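Local coordinates for protein alpha-acetolactate decarboxylase (Bacillus subtilis subsp. subtilis str. 168, PDB 5XNE) that catalyses the decarboxylation of (2S)-2-acetolactate to (R)-acetoin, a step on the route from pyruvate to butane-2,3-diol, and carries a histidine-bound zinc ion, at residues 13-19 with 131-136; 165-169 with 225-229. One frame throughout, in Å; residues are numbered along the deposited sequence.

Overall arrangement
Both contacts set an irregular loop against a short helix or its end, and they show how polar and apolar chemistry are divided between surface and interior. Contact 1, its centre about 18 Å from the centre of the chain, ties the end of helix 10-14 to the loop before helix 136-139 through direct hydrogen bonds and a long salt bridge on its outer side, and has exposed residues among those that touch. Contact 2, its centre about 13 Å from the centre of the chain, has none; its van der Waals packing is supplemented by one water bridging Asn165 and Ala226. The two meet at Leu14, whose CD1 lies 3.9 Å from Ile229 CG1. Helix 225-232 packs against both helix 10-14 and the loop 165-169.

Contact 1: residues 13-19 with 131-136; sequences LLDGVYD and KPYVPM
Tyr133 and Asp19 make the shortest polar link: the Tyr133 hydroxyl donates a hydrogen bond to Asp19 OD1 at 2.6 Å, on the syn side and 28° out of the carboxylate plane. The chain here is leaving helix 10-14 through a Schellman motif, with Gly16 at positive phi, where a CB would also crowd Val134 O. A second bond, 3.0 Å and nearly straight, runs from Met136 N to Leu14 O, so the residue after the N-cap Pro135 ties the start of helix 136-139 to the end of the first helix. Tyr18 OH makes a weak hydrogen bond to Val134 O. Lys40 adds its NZ to the hydroxyl of Tyr133, while Lys131 NZ makes only a long salt bridge, 3.7 Å, to Asp19 OD2.

The two tyrosine side chains run in opposite directions, with their ring planes 51° apart: Tyr18 CD2 sits over one face of the Tyr133 ring, Lys131 CG over the other. With CG anti to its carbonyl carbon (chi1 -67°), Tyr133 inserts its ring between them. A leucine in its place would probably leave Asp19 without its phenol donor and open a gap beside Tyr18. Deeper in, the extended Met136 chain crosses Leu13, bringing SD to 3.8 Å from Leu13 CD2.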
ATOM      1  N   LEU B  13      -2.509  14.061   1.845  1.00  8.16           N
ATOM      2  CA  LEU B  13      -3.467  15.070   1.441  1.00  8.51           C
ATOM      3  C   LEU B  13      -4.293  15.559   2.645  1.00 11.36           C
ATOM      4  O   LEU B  13      -4.500  16.765   2.814  1.00 11.37           O
ATOM      5  CB  LEU B  13      -4.379  14.520   0.335  1.00 11.46           C
ATOM      6  CG  LEU B  13      -4.893  15.486  -0.725  1.00 15.59           C
ATOM      7  CD1 LEU B  13      -3.767  16.124  -1.546  1.00 10.08           C
ATOM      8  CD2 LEU B  13      -5.911  14.779  -1.617  1.00 11.40           C
ATOM      9  N   LEU B  14      -4.727  14.633   3.502  1.00 10.80           N
ATOM     10  CA  LEU B  14      -5.482  15.001   4.698  1.00 11.48           C
ATOM     11  C   LEU B  14      -4.711  16.003   5.548  1.00 14.06           C
ATOM     12  O   LEU B  14      -5.302  16.926   6.107  1.00 13.57           O
ATOM     13  CB  LEU B  14      -5.809  13.767   5.539  1.00 13.23           C
ATOM     14  CG  LEU B  14      -6.865  12.783   5.045  1.00 16.64           C
ATOM     15  CD1 LEU B  14      -7.038  11.672   6.084  1.00 17.64           C
ATOM     16  CD2 LEU B  14      -8.190  13.488   4.762  1.00 13.94           C
ATOM     17  N   ASP B  15      -3.391  15.822   5.616  1.00 10.71           N
ATOM     18  CA  ASP B  15      -2.526  16.666   6.444  1.00 12.97           C
ATOM     19  C   ASP B  15      -2.215  18.019   5.790  1.00 13.09           C
ATOM     20  O   ASP B  15      -1.453  18.819   6.332  1.00 14.13           O
ATOM     21  CB  ASP B  15      -1.219  15.932   6.761  1.00 13.45           C
ATOM     22  CG  ASP B  15      -0.395  16.633   7.843  1.00 15.19           C
ATOM     23  OD1 ASP B  15      -0.982  17.023   8.873  1.00 18.69           O
ATOM     24  OD2 ASP B  15       0.824  16.810   7.652  1.00 16.00           O
ATOM     25  N   GLY B  16      -2.792  18.277   4.620  1.00 11.39           N
ATOM     26  CA  GLY B  16      -2.640  19.574   3.987  1.00 12.01           C
ATOM     27  C   GLY B  16      -1.403  19.698   3.121  1.00 11.61           C
ATOM     28  O   GLY B  16      -0.966  20.800   2.792  1.00 13.26           O
ATOM     29  N   VAL B  17      -0.833  18.566   2.736  1.00 10.78           N
ATOM     30  CA  VAL B  17       0.287  18.577   1.813  1.00  9.81           C
ATOM     31  C   VAL B  17      -0.305  18.610   0.414  1.00 10.80           C
ATOM     32  O   VAL B  17      -0.614  17.573  -0.172  1.00 11.64           O
ATOM     33  CB  VAL B  17       1.199  17.362   2.007  1.00 10.87           C
ATOM     34  CG1 VAL B  17       2.307  17.335   0.973  1.00 12.55           C
ATOM     35  CG2 VAL B  17       1.788  17.383   3.418  1.00 14.53           C
ATOM     36  N   TYR B  18      -0.493  19.809  -0.111  1.00  9.16           N
ATOM     37  CA  TYR B  18      -1.165  19.950  -1.403  1.00  8.41           C
ATOM     38  C   TYR B  18      -0.211  20.154  -2.566  1.00  9.76           C
ATOM     39  O   TYR B  18      -0.651  20.250  -3.707  1.00  8.89           O
ATOM     40  CB  TYR B  18      -2.163  21.108  -1.361  1.00  9.53           C
ATOM     41  CG  TYR B  18      -3.217  20.960  -0.292  1.00  9.90           C
ATOM     42  CD1 TYR B  18      -3.739  19.712   0.036  1.00  9.60           C
ATOM     43  CD2 TYR B  18      -3.681  22.067   0.412  1.00 10.59           C
ATOM     44  CE1 TYR B  18      -4.710  19.571   1.030  1.00 11.51           C
ATOM     45  CE2 TYR B  18      -4.643  21.935   1.402  1.00 10.83           C
ATOM     46  CZ  TYR B  18      -5.150  20.691   1.713  1.00 11.15           C
ATOM     47  OH  TYR B  18      -6.099  20.561   2.696  1.00 13.23           O
ATOM     48  N   ASP B  19       1.084  20.217  -2.290  1.00  8.77           N
ATOM     49  CA  ASP B  19       2.073  20.426  -3.345  1.00  8.78           C
ATOM     50  C   ASP B  19       2.923  19.172  -3.509  1.00 10.33           C
ATOM     51  O   ASP B  19       3.692  18.834  -2.612  1.00 11.38           O
ATOM     52  CB  ASP B  19       2.972  21.628  -3.023  1.00 11.81           C
ATOM     53  CG  ASP B  19       2.246  22.968  -3.119  1.00 14.02           C
ATOM     54  OD1 ASP B  19       1.011  23.004  -3.306  1.00 13.64           O
ATOM     55  OD2 ASP B  19       2.935  23.994  -2.997  1.00 19.06           O
ATOM     56  N   LYS B 131      -1.256  29.226   0.684  1.00 14.15           N
ATOM     57  CA  LYS B 131      -0.434  28.926   1.853  1.00 13.25           C
ATOM     58  C   LYS B 131      -0.626  30.011   2.924  1.00 14.47           C
ATOM     59  O   LYS B 131      -0.885  31.163   2.590  1.00 18.05           O
ATOM     60  CB  LYS B 131       1.043  28.804   1.452  1.00 14.45           C
ATOM     61  CG  LYS B 131       1.340  27.524   0.645  1.00 15.26           C
ATOM     62  CD  LYS B 131       2.580  27.667  -0.210  1.00 20.27           C
ATOM     63  CE  LYS B 131       3.006  26.323  -0.765  1.00 21.82           C
ATOM     64  NZ  LYS B 131       3.589  25.463   0.312  1.00 28.51           N
ATOM     65  N   PRO B 132      -0.534  29.635   4.209  1.00 15.25           N
ATOM     66  CA  PRO B 132      -0.296  28.281   4.707  1.00 17.66           C
ATOM     67  C   PRO B 132      -1.534  27.416   4.566  1.00 16.24           C
ATOM     68  O   PRO B 132      -2.649  27.860   4.835  1.00 16.29           O
ATOM     69  CB  PRO B 132       0.053  28.501   6.179  1.00 20.37           C
ATOM     70  CG  PRO B 132      -0.682  29.739   6.537  1.00 16.04           C
ATOM     71  CD  PRO B 132      -0.675  30.604   5.315  1.00 15.88           C
ATOM     72  N   TYR B 133      -1.320  26.186   4.128  1.00 15.72           N
ATOM     73  CA  TYR B 133      -2.421  25.269   3.884  1.00 14.09           C
ATOM     74  C   TYR B 133      -3.086  24.822   5.185  1.00 16.33           C
ATOM     75  O   TYR B 133      -2.436  24.715   6.230  1.00 19.27           O
ATOM     76  CB  TYR B 133      -1.915  24.049   3.111  1.00 12.30           C
ATOM     77  CG  TYR B 133      -1.458  24.331   1.696  1.00 10.18           C
ATOM     78  CD1 TYR B 133      -2.045  25.332   0.927  1.00 11.01           C
ATOM     79  CD2 TYR B 133      -0.429  23.586   1.123  1.00 13.04           C
ATOM     80  CE1 TYR B 133      -1.633  25.579  -0.375  1.00 10.71           C
ATOM     81  CE2 TYR B 133      -0.006  23.824  -0.174  1.00 10.21           C
ATOM     82  CZ  TYR B 133      -0.610  24.810  -0.925  1.00  9.91           C
ATOM     83  OH  TYR B 133      -0.192  25.026  -2.221  1.00 11.79           O
ATOM     84  N   VAL B 134      -4.387  24.566   5.106  1.00 14.95           N
ATOM     85  CA  VAL B 134      -5.139  23.961   6.198  1.00 14.85           C
ATOM     86  C   VAL B 134      -5.396  22.479   5.904  1.00 13.01           C
ATOM     87  O   VAL B 134      -5.272  22.048   4.750  1.00 13.43           O
ATOM     88  CB  VAL B 134      -6.471  24.705   6.428  1.00 16.81           C
ATOM     89  CG1 VAL B 134      -6.188  26.185   6.675  1.00 19.43           C
ATOM     90  CG2 VAL B 134      -7.417  24.532   5.241  1.00 18.16           C
ATOM     91  N   PRO B 135      -5.737  21.685   6.937  1.00 16.15           N
ATOM     92  CA  PRO B 135      -6.027  20.268   6.686  1.00 14.59           C
ATOM     93  C   PRO B 135      -7.217  20.104   5.748  1.00 14.83           C
ATOM     94  O   PRO B 135      -8.064  21.007   5.645  1.00 15.51           O
ATOM     95  CB  PRO B 135      -6.345  19.714   8.078  1.00 17.67           C
ATOM     96  CG  PRO B 135      -5.670  20.657   9.020  1.00 16.91           C
ATOM     97  CD  PRO B 135      -5.782  22.003   8.374  1.00 17.17           C
ATOM     98  N   MET B 136      -7.287  18.965   5.071  1.00 13.44           N
ATOM     99  CA  MET B 136      -8.296  18.797   4.030  1.00 15.00           C
ATOM    100  C   MET B 136      -9.725  18.845   4.557  1.00 15.29           C
ATOM    101  O   MET B 136     -10.614  19.302   3.848  1.00 15.77           O
ATOM    102  CB  MET B 136      -8.076  17.491   3.272  1.00 13.97           C
ATOM    103  CG  MET B 136      -8.849  17.458   1.973  1.00 17.12           C
ATOM    104  SD  MET B 136      -8.446  16.008   0.989  1.00 20.37           S
ATOM    105  CE  MET B 136      -9.638  16.196  -0.355  1.00 18.01           C
TER

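Contact 2: residues 165-169 with 225-229; sequences NGIAV and FAKDI
Phe225 and Asn165 bring the two flat groups of this contact together, the ring crossing the amide with their planes 47° apart. Ala226 CB lies over one face of the ring, displaced toward its rim. Obliquely to the ring come the backbone atoms of the loop: Asn165 O, 3.4 Å from Phe225 CE2, and Gly166 CA. The benzyl group takes the hindered rotamer with CG between the backbone N and the carbonyl carbon (chi1 77°), and this directs CE2 at the Asn165-Gly166 linkage. At its backbone angles Gly166 could hardly carry a CB, which would press on the preceding carbonyl O and also meet Phe225 CE2.

The arrangement is that of a loop between strands 151-160 and 171-178 packed on the first turn of helix 225-232. Within the loop, Gly166 N bonds to Ala168 O at 2.9 Å. The side-chain amide of Asn165 has a different task at each end. Its OD1 accepts from Ser170 N, just beyond the loop segment, while ND2 donates to a water 3.0 Å away that in turn donates to Ala226 O at 2.8 Å. The bonds from Ser170 N to OD1 and from ND2 to the water probably limit rotation of the amide.

Ile229, one turn along the helix from Phe225, packs against the loop. Its CD1 sits 3.7 Å from Gly166 N, and its CG2 meets Val169 CG1 at 3.9 Å; the two branched chains lie alongside each other, running opposite ways. Met10 and Leu14 of helix 10-14 also touch Ile229, and the side chain of Val169 is about 7 Å from the zinc ion.

Without a direct hydrogen bond between the segments, the fit rests on van der Waals contact of Phe225 and Ile229 with the loop backbone and Val169, with one water carrying the polar link from loop to helix.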
ATOM      1  N   ASN B 165      -6.706   1.454   2.392  1.00  8.97           N
ATOM      2  CA  ASN B 165      -7.322   2.707   2.828  1.00  8.60           C
ATOM      3  C   ASN B 165      -6.291   3.586   3.529  1.00 11.46           C
ATOM      4  O   ASN B 165      -5.540   3.108   4.370  1.00 14.20           O
ATOM      5  CB  ASN B 165      -8.504   2.453   3.758  1.00 10.37           C
ATOM      6  CG  ASN B 165      -9.462   3.644   3.827  1.00 11.65           C
ATOM      7  OD1 ASN B 165      -9.706   4.340   2.829  1.00 11.75           O
ATOM      8  ND2 ASN B 165     -10.002   3.891   5.014  1.00 15.77           N
ATOM      9  N   GLY B 166      -6.259   4.867   3.181  1.00 12.02           N
ATOM     10  CA  GLY B 166      -5.209   5.736   3.678  1.00 13.60           C
ATOM     11  C   GLY B 166      -4.083   5.950   2.678  1.00 11.96           C
ATOM     12  O   GLY B 166      -3.576   7.068   2.572  1.00 11.79           O
ATOM     13  N   ILE B 167      -3.675   4.907   1.954  1.00  8.91           N
ATOM     14  CA  ILE B 167      -2.876   5.135   0.759  1.00  8.10           C
ATOM     15  C   ILE B 167      -3.789   5.710  -0.318  1.00  8.33           C
ATOM     16  O   ILE B 167      -3.568   6.822  -0.809  1.00  7.53           O
ATOM     17  CB  ILE B 167      -2.193   3.861   0.261  1.00  7.90           C
ATOM     18  CG1 ILE B 167      -1.106   3.446   1.258  1.00 10.01           C
ATOM     19  CG2 ILE B 167      -1.596   4.095  -1.127  1.00  8.94           C
ATOM     20  CD1 ILE B 167      -0.537   2.061   0.988  1.00 12.13           C
ATOM     21  N   ALA B 168      -4.826   4.963  -0.666  1.00  8.75           N
ATOM     22  CA  ALA B 168      -5.871   5.476  -1.543  1.00  8.70           C
ATOM     23  C   ALA B 168      -7.180   5.531  -0.760  1.00  9.72           C
ATOM     24  O   ALA B 168      -7.176   5.487   0.475  1.00 12.07           O
ATOM     25  CB  ALA B 168      -6.000   4.609  -2.781  1.00 10.36           C
ATOM     26  N   VAL B 169      -8.300   5.643  -1.462  1.00  9.10           N
ATOM     27  CA  VAL B 169      -9.593   5.682  -0.809  1.00 10.90           C
ATOM     28  C   VAL B 169     -10.288   4.334  -0.960  1.00 10.65           C
ATOM     29  O   VAL B 169     -10.647   3.944  -2.065  1.00  8.74           O
ATOM     30  CB  VAL B 169     -10.486   6.797  -1.391  1.00  9.95           C
ATOM     31  CG1 VAL B 169     -11.862   6.759  -0.736  1.00 15.53           C
ATOM     32  CG2 VAL B 169      -9.822   8.158  -1.204  1.00 13.05           C
ATOM     33  N   PHE B 225      -7.834   8.663  10.605  1.00 23.48           N
ATOM     34  CA  PHE B 225      -7.766   8.926   9.172  1.00 20.97           C
ATOM     35  C   PHE B 225      -8.958   8.348   8.407  1.00 20.33           C
ATOM     36  O   PHE B 225      -9.460   8.984   7.472  1.00 18.05           O
ATOM     37  CB  PHE B 225      -6.450   8.392   8.585  1.00 17.78           C
ATOM     38  CG  PHE B 225      -6.420   6.897   8.382  1.00 19.70           C
ATOM     39  CD1 PHE B 225      -5.982   6.057   9.395  1.00 20.67           C
ATOM     40  CD2 PHE B 225      -6.818   6.334   7.175  1.00 20.34           C
ATOM     41  CE1 PHE B 225      -5.942   4.684   9.215  1.00 25.11           C
ATOM     42  CE2 PHE B 225      -6.787   4.961   6.989  1.00 19.15           C
ATOM     43  CZ  PHE B 225      -6.347   4.134   8.005  1.00 23.66           C
ATOM     44  N   ALA B 226      -9.438   7.172   8.810  1.00 20.04           N
ATOM     45  CA  ALA B 226     -10.506   6.525   8.053  1.00 19.84           C
ATOM     46  C   ALA B 226     -11.785   7.360   8.089  1.00 21.14           C
ATOM     47  O   ALA B 226     -12.434   7.537   7.060  1.00 21.21           O
ATOM     48  CB  ALA B 226     -10.761   5.113   8.570  1.00 23.01           C
ATOM     49  N   LYS B 227     -12.138   7.904   9.250  1.00 23.30           N
ATOM     50  CA  LYS B 227     -13.317   8.761   9.297  1.00 23.14           C
ATOM     51  C   LYS B 227     -13.068  10.080   8.567  1.00 22.54           C
ATOM     52  O   LYS B 227     -13.987  10.665   7.999  1.00 21.99           O
ATOM     53  CB  LYS B 227     -13.754   9.037  10.741  1.00 27.88           C
ATOM     54  CG  LYS B 227     -13.196  10.340  11.320  1.00 32.06           C
ATOM     55  CD  LYS B 227     -13.445  10.463  12.821  1.00 37.52           C
ATOM     56  CE  LYS B 227     -12.752   9.359  13.589  1.00 38.37           C
ATOM     57  NZ  LYS B 227     -12.802   9.486  15.084  1.00 46.28           N
ATOM     58  N   ASP B 228     -11.824  10.551   8.581  1.00 18.88           N
ATOM     59  CA  ASP B 228     -11.529  11.823   7.947  1.00 19.39           C
ATOM     60  C   ASP B 228     -11.650  11.665   6.434  1.00 17.82           C
ATOM     61  O   ASP B 228     -12.118  12.570   5.745  1.00 17.21           O
ATOM     62  CB  ASP B 228     -10.143  12.327   8.353  1.00 20.07           C
ATOM     63  CG  ASP B 228     -10.116  12.878   9.776  1.00 23.50           C
ATOM     64  OD1 ASP B 228     -11.192  12.996  10.397  1.00 23.78           O
ATOM     65  OD2 ASP B 228      -9.019  13.209  10.268  1.00 23.13           O
ATOM     66  N   ILE B 229     -11.261  10.501   5.931  1.00 15.81           N
ATOM     67  CA  ILE B 229     -11.441  10.202   4.511  1.00 18.55           C
ATOM     68  C   ILE B 229     -12.936  10.117   4.174  1.00 20.95           C
ATOM     69  O   ILE B 229     -13.378  10.651   3.154  1.00 18.17           O
ATOM     70  CB  ILE B 229     -10.711   8.897   4.112  1.00 14.60           C
ATOM     71  CG1 ILE B 229      -9.201   9.135   4.096  1.00 15.22           C
ATOM     72  CG2 ILE B 229     -11.177   8.403   2.733  1.00 17.38           C
ATOM     73  CD1 ILE B 229      -8.367   7.895   3.819  1.00 15.61           C
TER
HETATM   74  O   HOH W   1     -12.508   5.583   5.102  1.00 21.47           O